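Side-chain contacts in aminotransferase, class III (Deinococcus radiodurans, PDB 3I4J), which probably transfers amino groups between substrates with pyridoxal phosphate as cofactor: residues C[23-26]-C[27-31]; C[6-9]-C[10-14]; C[323-326]-C[327-330]. The protein carries 1 engineered substitution. One frame throughout, in Å; residues are numbered along the deposited sequence.

Interaction 1. Residues C[23-26]-C[27-31]; sequences LYDD and AGRRY
Leu23 and Tyr31 face each other as an antiparallel hydrogen-bonded pair in the beta hairpin of strands 22-25 and 30-32, with Leu23 N to Tyr31 O and Tyr31 N to Leu23 O both 2.8 Å. Nearer the turn, Asp25 N donates to Arg29 O at 3.1 Å, and Gly28 N to Asp25 O at 2.9 Å; Gly28 has a positive phi, where a side chain would collide with the carbonyl oxygen of Ala27.

The side-chain polar bonds centre on Asp25. With chi1 at 63°, its CG sits between the backbone N and the carbonyl carbon, and OD1 accepts Ala27 N, closing an Asx turn, and Arg29 N, each at 3.0 Å and from opposite faces of the carboxylate. Arg29 turns its own NH2 to Leu380 O.

The aromatic contacts are of two kinds. Arg30 CG lies 3.9 Å from the centroid of the Tyr24 ring, 29° off its normal, a CH-pi contact over one face; the Tyr31 ring packs edge-to-face with Phe69 of the second subunit. At its far end, Tyr31 OH donates to Asp25 OD2 at 2.7 Å, meeting that oxygen on its anti side, 34° out of the carboxylate plane.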
ATOM      1  N   LEU C  23     -21.117  -7.768 -10.690  1.00 22.10           N
ATOM      2  CA  LEU C  23     -21.013  -7.790  -9.234  1.00 21.97           C
ATOM      3  C   LEU C  23     -22.408  -8.068  -8.662  1.00 23.95           C
ATOM      4  O   LEU C  23     -23.416  -7.647  -9.235  1.00 25.26           O
ATOM      5  CB  LEU C  23     -20.504  -6.447  -8.706  1.00 22.34           C
ATOM      6  CG  LEU C  23     -19.050  -6.076  -9.007  1.00 20.17           C
ATOM      7  CD1 LEU C  23     -18.784  -4.668  -8.472  1.00 22.50           C
ATOM      8  CD2 LEU C  23     -18.095  -7.077  -8.363  1.00 20.12           C
ATOM      9  N   TYR C  24     -22.465  -8.771  -7.535  1.00 23.02           N
ATOM     10  CA  TYR C  24     -23.740  -9.100  -6.899  1.00 23.05           C
ATOM     11  C   TYR C  24     -23.690  -8.700  -5.428  1.00 22.92           C
ATOM     12  O   TYR C  24     -22.685  -8.952  -4.761  1.00 22.14           O
ATOM     13  CB  TYR C  24     -24.002 -10.612  -6.987  1.00 24.82           C
ATOM     14  CG  TYR C  24     -23.993 -11.191  -8.387  1.00 26.93           C
ATOM     15  CD1 TYR C  24     -25.187 -11.493  -9.047  1.00 27.64           C
ATOM     16  CD2 TYR C  24     -22.793 -11.437  -9.052  1.00 26.03           C
ATOM     17  CE1 TYR C  24     -25.181 -12.027 -10.338  1.00 27.69           C
ATOM     18  CE2 TYR C  24     -22.776 -11.968 -10.342  1.00 28.15           C
ATOM     19  CZ  TYR C  24     -23.975 -12.258 -10.978  1.00 29.15           C
ATOM     20  OH  TYR C  24     -23.957 -12.752 -12.265  1.00 32.14           O
ATOM     21  N   ASP C  25     -24.746  -8.070  -4.913  1.00 22.84           N
ATOM     22  CA  ASP C  25     -24.743  -7.695  -3.499  1.00 21.99           C
ATOM     23  C   ASP C  25     -25.592  -8.645  -2.656  1.00 23.00           C
ATOM     24  O   ASP C  25     -26.204  -9.579  -3.191  1.00 21.98           O
ATOM     25  CB  ASP C  25     -25.165  -6.226  -3.288  1.00 22.57           C
ATOM     26  CG  ASP C  25     -26.598  -5.927  -3.721  1.00 23.78           C
ATOM     27  OD1 ASP C  25     -27.419  -6.859  -3.853  1.00 25.04           O
ATOM     28  OD2 ASP C  25     -26.900  -4.727  -3.907  1.00 25.23           O
ATOM     29  N   ASP C  26     -25.637  -8.422  -1.343  1.00 23.70           N
ATOM     30  CA  ASP C  26     -26.382  -9.326  -0.474  1.00 26.39           C
ATOM     31  C   ASP C  26     -27.888  -9.145  -0.506  1.00 28.99           C
ATOM     32  O   ASP C  26     -28.598  -9.519   0.435  1.00 28.17           O
ATOM     33  CB  ASP C  26     -25.853  -9.263   0.969  1.00 25.99           C
ATOM     34  CG  ASP C  26     -26.131  -7.941   1.650  1.00 26.83           C
ATOM     35  OD1 ASP C  26     -26.735  -7.047   1.026  1.00 27.35           O
ATOM     36  OD2 ASP C  26     -25.740  -7.805   2.829  1.00 27.21           O
ATOM     37  N   ALA C  27     -28.358  -8.570  -1.610  1.00 29.90           N
ATOM     38  CA  ALA C  27     -29.776  -8.353  -1.859  1.00 32.55           C
ATOM     39  C   ALA C  27     -30.092  -9.030  -3.193  1.00 32.67           C
ATOM     40  O   ALA C  27     -31.211  -8.970  -3.696  1.00 35.53           O
ATOM     41  CB  ALA C  27     -30.082  -6.864  -1.932  1.00 33.78           C
ATOM     42  N   GLY C  28     -29.093  -9.689  -3.764  1.00 34.15           N
ATOM     43  CA  GLY C  28     -29.303 -10.364  -5.031  1.00 35.15           C
ATOM     44  C   GLY C  28     -29.215  -9.442  -6.232  1.00 36.28           C
ATOM     45  O   GLY C  28     -29.295  -9.908  -7.373  1.00 37.42           O
ATOM     46  N   ARG C  29     -29.065  -8.140  -5.984  1.00 34.35           N
ATOM     47  CA  ARG C  29     -28.949  -7.162  -7.065  1.00 32.92           C
ATOM     48  C   ARG C  29     -27.689  -7.436  -7.872  1.00 31.03           C
ATOM     49  O   ARG C  29     -26.652  -7.810  -7.314  1.00 29.01           O
ATOM     50  CB  ARG C  29     -28.874  -5.734  -6.520  1.00 33.08           C
ATOM     51  CG  ARG C  29     -30.157  -5.203  -5.899  1.00 36.74           C
ATOM     52  CD  ARG C  29     -30.066  -3.695  -5.737  1.00 38.15           C
ATOM     53  NE  ARG C  29     -29.819  -3.049  -7.024  1.00 40.89           N
ATOM     54  CZ  ARG C  29     -29.501  -1.766  -7.179  1.00 42.20           C
ATOM     55  NH1 ARG C  29     -29.388  -0.972  -6.121  1.00 43.83           N
ATOM     56  NH2 ARG C  29     -29.290  -1.278  -8.395  1.00 42.45           N
ATOM     57  N   ARG C  30     -27.777  -7.250  -9.185  1.00 29.94           N
ATOM     58  CA  ARG C  30     -26.628  -7.468 -10.051  1.00 27.78           C
ATOM     59  C   ARG C  30     -26.230  -6.149 -10.700  1.00 27.31           C
ATOM     60  O   ARG C  30     -27.086  -5.348 -11.079  1.00 27.13           O
ATOM     61  CB  ARG C  30     -26.941  -8.496 -11.138  1.00 28.95           C
ATOM     62  CG  ARG C  30     -25.697  -8.992 -11.849  1.00 28.45           C
ATOM     63  CD  ARG C  30     -26.008  -9.921 -13.007  1.00 30.41           C
ATOM     64  NE  ARG C  30     -26.638  -9.218 -14.117  1.00 31.31           N
ATOM     65  CZ  ARG C  30     -26.733  -9.709 -15.347  1.00 33.42           C
ATOM     66  NH1 ARG C  30     -26.238 -10.906 -15.618  1.00 35.62           N
ATOM     67  NH2 ARG C  30     -27.308  -8.999 -16.310  1.00 34.67           N
ATOM     68  N   TYR C  31     -24.923  -5.935 -10.824  1.00 24.76           N
ATOM     69  CA  TYR C  31     -24.388  -4.713 -11.411  1.00 24.27           C
ATOM     70  C   TYR C  31     -23.357  -5.038 -12.488  1.00 25.16           C
ATOM     71  O   TYR C  31     -22.588  -5.990 -12.361  1.00 25.64           O
ATOM     72  CB  TYR C  31     -23.673  -3.880 -10.348  1.00 24.59           C
ATOM     73  CG  TYR C  31     -24.461  -3.576  -9.099  1.00 24.64           C
ATOM     74  CD1 TYR C  31     -25.073  -2.338  -8.926  1.00 25.43           C
ATOM     75  CD2 TYR C  31     -24.540  -4.504  -8.057  1.00 25.50           C
ATOM     76  CE1 TYR C  31     -25.737  -2.018  -7.745  1.00 26.44           C
ATOM     77  CE2 TYR C  31     -25.206  -4.192  -6.867  1.00 24.52           C
ATOM     78  CZ  TYR C  31     -25.796  -2.949  -6.720  1.00 25.36           C
ATOM     79  OH  TYR C  31     -26.425  -2.616  -5.545  1.00 28.03           O
TER

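Interaction 2. Residues C[6-9]-C[10-14]; sequences YRSS and KPYPV
Tyr6 and Tyr12 come within 7.7 Å of each other, CA to CA, because the chain, with no regular helix or strand here, doubles back through Ser8, Ser9 and Lys10 before entering strand 14-19. Both side chains then point toward the opposing segment. Their rings are nearly parallel, the planes 11° apart, but the side chains run antiparallel and the rings are displaced along their planes, with centroids 5.6 Å apart, so little of one face covers the other. The close touch is therefore at the CB end of Tyr6, where Tyr6 CB meets Tyr12 CD2 at 3.7 Å and Tyr6 CD1 meets the same carbon at 3.8 Å. In Tyr6, chi1 of -61° sets CG anti to the carbonyl carbon and swings the ring along Tyr12.

The other end of Tyr12 abuts the backbone and side chains of residues 7 and 8. Ser8 O lies in the ring plane, at the edge, 3.3 Å from Tyr12 CE2, while Arg7 CB packs against Tyr12 OH at 3.6 Å. Ser8 OG is modelled 2.6 Å from Tyr12 OH, a hydrogen bond in which either hydroxyl could donate; since this OG is crowded in the model, its placement is doubtful, as is the weak bond it receives from Lys10 N.

The hydroxyl of Tyr6 binds Glu75 of the second subunit, and the guanidinium of Arg7 donates to Gly293 O and Phe294 O of that subunit. The chemistry implies that the turn is held mainly by carbon packing of the two tyrosines, whereas the polar ends of Tyr6 and Arg7 serve the dimer interface.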
ATOM      1  N   TYR C   6     -16.983   2.792   7.447  1.00 21.99           N
ATOM      2  CA  TYR C   6     -17.312   3.167   6.077  1.00 23.07           C
ATOM      3  C   TYR C   6     -16.684   4.512   5.710  1.00 23.24           C
ATOM      4  O   TYR C   6     -16.424   5.337   6.581  1.00 24.29           O
ATOM      5  CB  TYR C   6     -18.833   3.219   5.902  1.00 23.38           C
ATOM      6  CG  TYR C   6     -19.522   1.890   6.161  1.00 22.89           C
ATOM      7  CD1 TYR C   6     -19.319   0.800   5.317  1.00 23.67           C
ATOM      8  CD2 TYR C   6     -20.380   1.727   7.252  1.00 24.18           C
ATOM      9  CE1 TYR C   6     -19.958  -0.426   5.548  1.00 24.91           C
ATOM     10  CE2 TYR C   6     -21.021   0.507   7.495  1.00 23.71           C
ATOM     11  CZ  TYR C   6     -20.806  -0.563   6.640  1.00 24.72           C
ATOM     12  OH  TYR C   6     -21.452  -1.758   6.861  1.00 22.35           O
ATOM     13  N   ARG C   7     -16.439   4.721   4.417  1.00 24.03           N
ATOM     14  CA  ARG C   7     -15.834   5.964   3.939  1.00 24.87           C
ATOM     15  C   ARG C   7     -16.721   7.195   4.131  1.00 25.70           C
ATOM     16  O   ARG C   7     -16.230   8.326   4.138  1.00 26.33           O
ATOM     17  CB  ARG C   7     -15.462   5.841   2.462  1.00 25.10           C
ATOM     18  CG  ARG C   7     -14.317   4.880   2.169  1.00 25.29           C
ATOM     19  CD  ARG C   7     -14.049   4.829   0.681  1.00 26.67           C
ATOM     20  NE  ARG C   7     -12.976   3.905   0.316  1.00 25.83           N
ATOM     21  CZ  ARG C   7     -11.724   4.266   0.053  1.00 28.82           C
ATOM     22  NH1 ARG C   7     -11.362   5.542   0.116  1.00 29.53           N
ATOM     23  NH2 ARG C   7     -10.833   3.348  -0.296  1.00 28.71           N
ATOM     24  N   SER C   8     -18.026   6.978   4.277  1.00 25.99           N
ATOM     25  CA  SER C   8     -18.956   8.085   4.476  1.00 27.22           C
ATOM     26  C   SER C   8     -20.265   7.592   5.079  1.00 28.61           C
ATOM     27  O   SER C   8     -20.445   6.393   5.290  1.00 28.28           O
ATOM     28  CB  SER C   8     -19.240   8.795   3.153  1.00 26.29           C
ATOM     29  OG  SER C   8     -20.122   8.035   2.349  1.00 27.75           O
ATOM     30  N   SER C   9     -21.182   8.523   5.338  1.00 30.25           N
ATOM     31  CA  SER C   9     -22.472   8.196   5.940  1.00 31.60           C
ATOM     32  C   SER C   9     -23.505   7.649   4.961  1.00 33.25           C
ATOM     33  O   SER C   9     -24.610   7.284   5.364  1.00 34.61           O
ATOM     34  CB  SER C   9     -23.054   9.430   6.629  1.00 32.71           C
ATOM     35  OG  SER C   9     -23.371  10.428   5.675  1.00 31.59           O
ATOM     36  N   LYS C  10     -23.160   7.601   3.679  1.00 34.91           N
ATOM     37  CA  LYS C  10     -24.086   7.084   2.678  1.00 37.17           C
ATOM     38  C   LYS C  10     -24.213   5.575   2.857  1.00 37.67           C
ATOM     39  O   LYS C  10     -23.361   4.941   3.480  1.00 37.17           O
ATOM     40  CB  LYS C  10     -23.573   7.383   1.266  1.00 38.40           C
ATOM     41  CG  LYS C  10     -22.255   6.699   0.935  1.00 42.05           C
ATOM     42  CD  LYS C  10     -21.876   6.857  -0.531  1.00 44.72           C
ATOM     43  CE  LYS C  10     -22.829   6.097  -1.437  1.00 45.35           C
ATOM     44  NZ  LYS C  10     -22.421   6.187  -2.869  1.00 47.65           N
ATOM     45  N   PRO C  11     -25.291   4.978   2.326  1.00 37.69           N
ATOM     46  CA  PRO C  11     -25.441   3.529   2.473  1.00 37.43           C
ATOM     47  C   PRO C  11     -24.528   2.802   1.491  1.00 36.71           C
ATOM     48  O   PRO C  11     -24.496   3.127   0.306  1.00 38.49           O
ATOM     49  CB  PRO C  11     -26.924   3.307   2.180  1.00 39.40           C
ATOM     50  CG  PRO C  11     -27.221   4.371   1.171  1.00 39.33           C
ATOM     51  CD  PRO C  11     -26.505   5.579   1.747  1.00 38.79           C
ATOM     52  N   TYR C  12     -23.770   1.834   1.996  1.00 33.70           N
ATOM     53  CA  TYR C  12     -22.858   1.059   1.164  1.00 32.76           C
ATOM     54  C   TYR C  12     -23.388  -0.353   0.959  1.00 31.94           C
ATOM     55  O   TYR C  12     -23.523  -1.117   1.912  1.00 33.52           O
ATOM     56  CB  TYR C  12     -21.473   0.999   1.817  1.00 31.28           C
ATOM     57  CG  TYR C  12     -20.708   2.294   1.701  1.00 30.47           C
ATOM     58  CD1 TYR C  12     -20.003   2.606   0.539  1.00 31.12           C
ATOM     59  CD2 TYR C  12     -20.747   3.239   2.721  1.00 28.92           C
ATOM     60  CE1 TYR C  12     -19.361   3.837   0.391  1.00 30.74           C
ATOM     61  CE2 TYR C  12     -20.116   4.467   2.586  1.00 29.38           C
ATOM     62  CZ  TYR C  12     -19.428   4.763   1.418  1.00 30.44           C
ATOM     63  OH  TYR C  12     -18.843   5.999   1.272  1.00 31.39           O
ATOM     64  N   PRO C  13     -23.717  -0.712  -0.290  1.00 30.41           N
ATOM     65  CA  PRO C  13     -24.224  -2.064  -0.545  1.00 29.30           C
ATOM     66  C   PRO C  13     -23.122  -3.061  -0.204  1.00 27.97           C
ATOM     67  O   PRO C  13     -21.939  -2.760  -0.378  1.00 27.60           O
ATOM     68  CB  PRO C  13     -24.531  -2.041  -2.038  1.00 30.19           C
ATOM     69  CG  PRO C  13     -24.859  -0.599  -2.296  1.00 31.49           C
ATOM     70  CD  PRO C  13     -23.796   0.115  -1.506  1.00 30.00           C
ATOM     71  N   VAL C  14     -23.503  -4.239   0.279  1.00 24.88           N
ATOM     72  CA  VAL C  14     -22.521  -5.257   0.631  1.00 23.74           C
ATOM     73  C   VAL C  14     -22.355  -6.265  -0.499  1.00 23.35           C
ATOM     74  O   VAL C  14     -23.257  -7.060  -0.775  1.00 21.89           O
ATOM     75  CB  VAL C  14     -22.929  -6.007   1.916  1.00 23.39           C
ATOM     76  CG1 VAL C  14     -21.891  -7.076   2.254  1.00 23.67           C
ATOM     77  CG2 VAL C  14     -23.064  -5.020   3.068  1.00 25.42           C
TER

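Interaction 3. Residues C[323-326]-C[327-330]; sequences KERG and AQLL
Gln328 OE1 is gripped by two nitrogens of Arg325: NE donates at 2.8 Å, and NH2 adds a weak bond to the same oxygen, Arg325 NH2 to Gln328 OE1 being 3.1 Å. The first bond comes nearly along the C=O axis, with a C=O...N angle of 172°, and the oxygen lies close to the guanidinium plane, at its edge. The amide itself stands almost upright to that plane, 87° away. Arg325 reaches this position by bending at chi2 (-77°) and again at chi3, which brings a side chain that sets out away from residues 327-330 back over its own helix.

A second edge of the guanidinium is used by Glu324, where Arg325 NH1 forms a salt bridge with Glu324 OE2 at 2.8 Å, so that partners near its plane on two sides fix how the group is turned. Were Arg325 replaced by an alanine, the carboxylate of Glu324 would probably lose its ion-pair mate and Gln328 OE1 both its donors from this side chain, leaving the amide held less firmly.

These side chains ride on two turns of the alpha-helix 318-339, whose i to i+4 bonds are regular: Ala327 N to Lys323 O is 3.0 Å, Gln328 N to Glu324 O 3.1 Å, and Leu329 N to Arg325 O 2.9 Å. The other hydrogen-bonding group of the Gln328 amide, NE2, donates to Ala411 O, tying this part of the helix to the start of helix 411-428. Leu329 packs against Leu418 of that helix and, together with Leu330, against Leu353 of strand 352-357.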
ATOM      1  N   LYS C 323      -8.858  -3.040 -27.846  1.00 24.66           N
ATOM      2  CA  LYS C 323      -8.949  -2.257 -29.074  1.00 27.66           C
ATOM      3  C   LYS C 323     -10.322  -2.424 -29.718  1.00 27.19           C
ATOM      4  O   LYS C 323     -10.996  -1.445 -30.041  1.00 27.44           O
ATOM      5  CB  LYS C 323      -7.870  -2.703 -30.069  1.00 30.44           C
ATOM      6  CG  LYS C 323      -6.445  -2.508 -29.580  1.00 34.79           C
ATOM      7  CD  LYS C 323      -5.427  -3.018 -30.597  1.00 39.33           C
ATOM      8  CE  LYS C 323      -5.472  -2.213 -31.888  1.00 42.68           C
ATOM      9  NZ  LYS C 323      -5.152  -0.771 -31.659  1.00 45.65           N
ATOM     10  N   GLU C 324     -10.728  -3.677 -29.894  1.00 27.42           N
ATOM     11  CA  GLU C 324     -12.007  -4.004 -30.518  1.00 28.69           C
ATOM     12  C   GLU C 324     -13.212  -3.543 -29.692  1.00 27.22           C
ATOM     13  O   GLU C 324     -14.099  -2.854 -30.195  1.00 25.62           O
ATOM     14  CB  GLU C 324     -12.081  -5.516 -30.757  1.00 32.67           C
ATOM     15  CG  GLU C 324     -13.291  -5.980 -31.548  1.00 38.47           C
ATOM     16  CD  GLU C 324     -13.228  -7.459 -31.882  1.00 42.15           C
ATOM     17  OE1 GLU C 324     -12.210  -7.886 -32.466  1.00 44.91           O
ATOM     18  OE2 GLU C 324     -14.192  -8.193 -31.569  1.00 45.29           O
ATOM     19  N   ARG C 325     -13.240  -3.924 -28.421  1.00 25.26           N
ATOM     20  CA  ARG C 325     -14.339  -3.547 -27.541  1.00 24.78           C
ATOM     21  C   ARG C 325     -14.348  -2.041 -27.279  1.00 24.60           C
ATOM     22  O   ARG C 325     -15.413  -1.436 -27.117  1.00 24.56           O
ATOM     23  CB  ARG C 325     -14.228  -4.320 -26.225  1.00 25.39           C
ATOM     24  CG  ARG C 325     -14.329  -5.835 -26.381  1.00 25.01           C
ATOM     25  CD  ARG C 325     -15.770  -6.285 -26.598  1.00 26.88           C
ATOM     26  NE  ARG C 325     -16.296  -5.915 -27.909  1.00 26.60           N
ATOM     27  CZ  ARG C 325     -15.965  -6.521 -29.046  1.00 27.24           C
ATOM     28  NH1 ARG C 325     -15.106  -7.531 -29.036  1.00 27.20           N
ATOM     29  NH2 ARG C 325     -16.496  -6.116 -30.193  1.00 28.07           N
ATOM     30  N   GLY C 326     -13.158  -1.442 -27.238  1.00 24.05           N
ATOM     31  CA  GLY C 326     -13.052  -0.009 -27.014  1.00 24.10           C
ATOM     32  C   GLY C 326     -13.665   0.753 -28.174  1.00 23.58           C
ATOM     33  O   GLY C 326     -14.369   1.747 -27.981  1.00 22.50           O
ATOM     34  N   ALA C 327     -13.398   0.283 -29.390  1.00 24.82           N
ATOM     35  CA  ALA C 327     -13.947   0.916 -30.586  1.00 24.45           C
ATOM     36  C   ALA C 327     -15.472   0.809 -30.567  1.00 24.90           C
ATOM     37  O   ALA C 327     -16.183   1.778 -30.858  1.00 24.46           O
ATOM     38  CB  ALA C 327     -13.384   0.241 -31.842  1.00 25.21           C
ATOM     39  N   GLN C 328     -15.973  -0.367 -30.211  1.00 25.28           N
ATOM     40  CA  GLN C 328     -17.412  -0.596 -30.143  1.00 24.58           C
ATOM     41  C   GLN C 328     -18.074   0.318 -29.116  1.00 23.64           C
ATOM     42  O   GLN C 328     -19.093   0.946 -29.394  1.00 23.90           O
ATOM     43  CB  GLN C 328     -17.708  -2.056 -29.779  1.00 26.12           C
ATOM     44  CG  GLN C 328     -19.189  -2.333 -29.550  1.00 26.04           C
ATOM     45  CD  GLN C 328     -19.454  -3.712 -28.985  1.00 26.08           C
ATOM     46  OE1 GLN C 328     -18.533  -4.410 -28.555  1.00 27.85           O
ATOM     47  NE2 GLN C 328     -20.720  -4.107 -28.965  1.00 26.93           N
ATOM     48  N   LEU C 329     -17.495   0.393 -27.922  1.00 24.04           N
ATOM     49  CA  LEU C 329     -18.070   1.231 -26.877  1.00 24.06           C
ATOM     50  C   LEU C 329     -18.021   2.711 -27.260  1.00 22.82           C
ATOM     51  O   LEU C 329     -18.990   3.438 -27.051  1.00 24.47           O
ATOM     52  CB  LEU C 329     -17.349   0.978 -25.547  1.00 23.34           C
ATOM     53  CG  LEU C 329     -17.895   1.624 -24.265  1.00 24.56           C
ATOM     54  CD1 LEU C 329     -19.412   1.499 -24.200  1.00 26.06           C
ATOM     55  CD2 LEU C 329     -17.253   0.937 -23.061  1.00 23.99           C
ATOM     56  N   LEU C 330     -16.908   3.156 -27.833  1.00 21.69           N
ATOM     57  CA  LEU C 330     -16.785   4.554 -28.241  1.00 22.97           C
ATOM     58  C   LEU C 330     -17.855   4.893 -29.279  1.00 23.04           C
ATOM     59  O   LEU C 330     -18.483   5.948 -29.211  1.00 22.28           O
ATOM     60  CB  LEU C 330     -15.396   4.829 -28.833  1.00 23.61           C
ATOM     61  CG  LEU C 330     -15.206   6.227 -29.441  1.00 24.51           C
ATOM     62  CD1 LEU C 330     -15.496   7.299 -28.393  1.00 25.51           C
ATOM     63  CD2 LEU C 330     -13.781   6.365 -29.972  1.00 26.15           C
TER

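Overall arrangement
Interactions 1 and 2 are neighbours, their centres about 15 Å apart: Asp26 N lies 2.8 Å from Val14 O, a probable hydrogen bond from the residue just after strand 22-25 to the start of strand 14-19, and Pro13 packs on Asp25 and Tyr31. Both also reach the second subunit, interaction 2 far more extensively. Interactions 1 and 3 are partly buried, interaction 2 a surface contact. Interaction 3 stands apart, its nearest atoms about 14 Å from interaction 1 and about 21 Å from interaction 2, within one helix and touched by no other chain. The chemistry follows: carboxylate-to-backbone bonds in the hairpin turn, tyrosine packing in the irregular loop, and guanidinium-to-amide and carboxylate bonds along the helix.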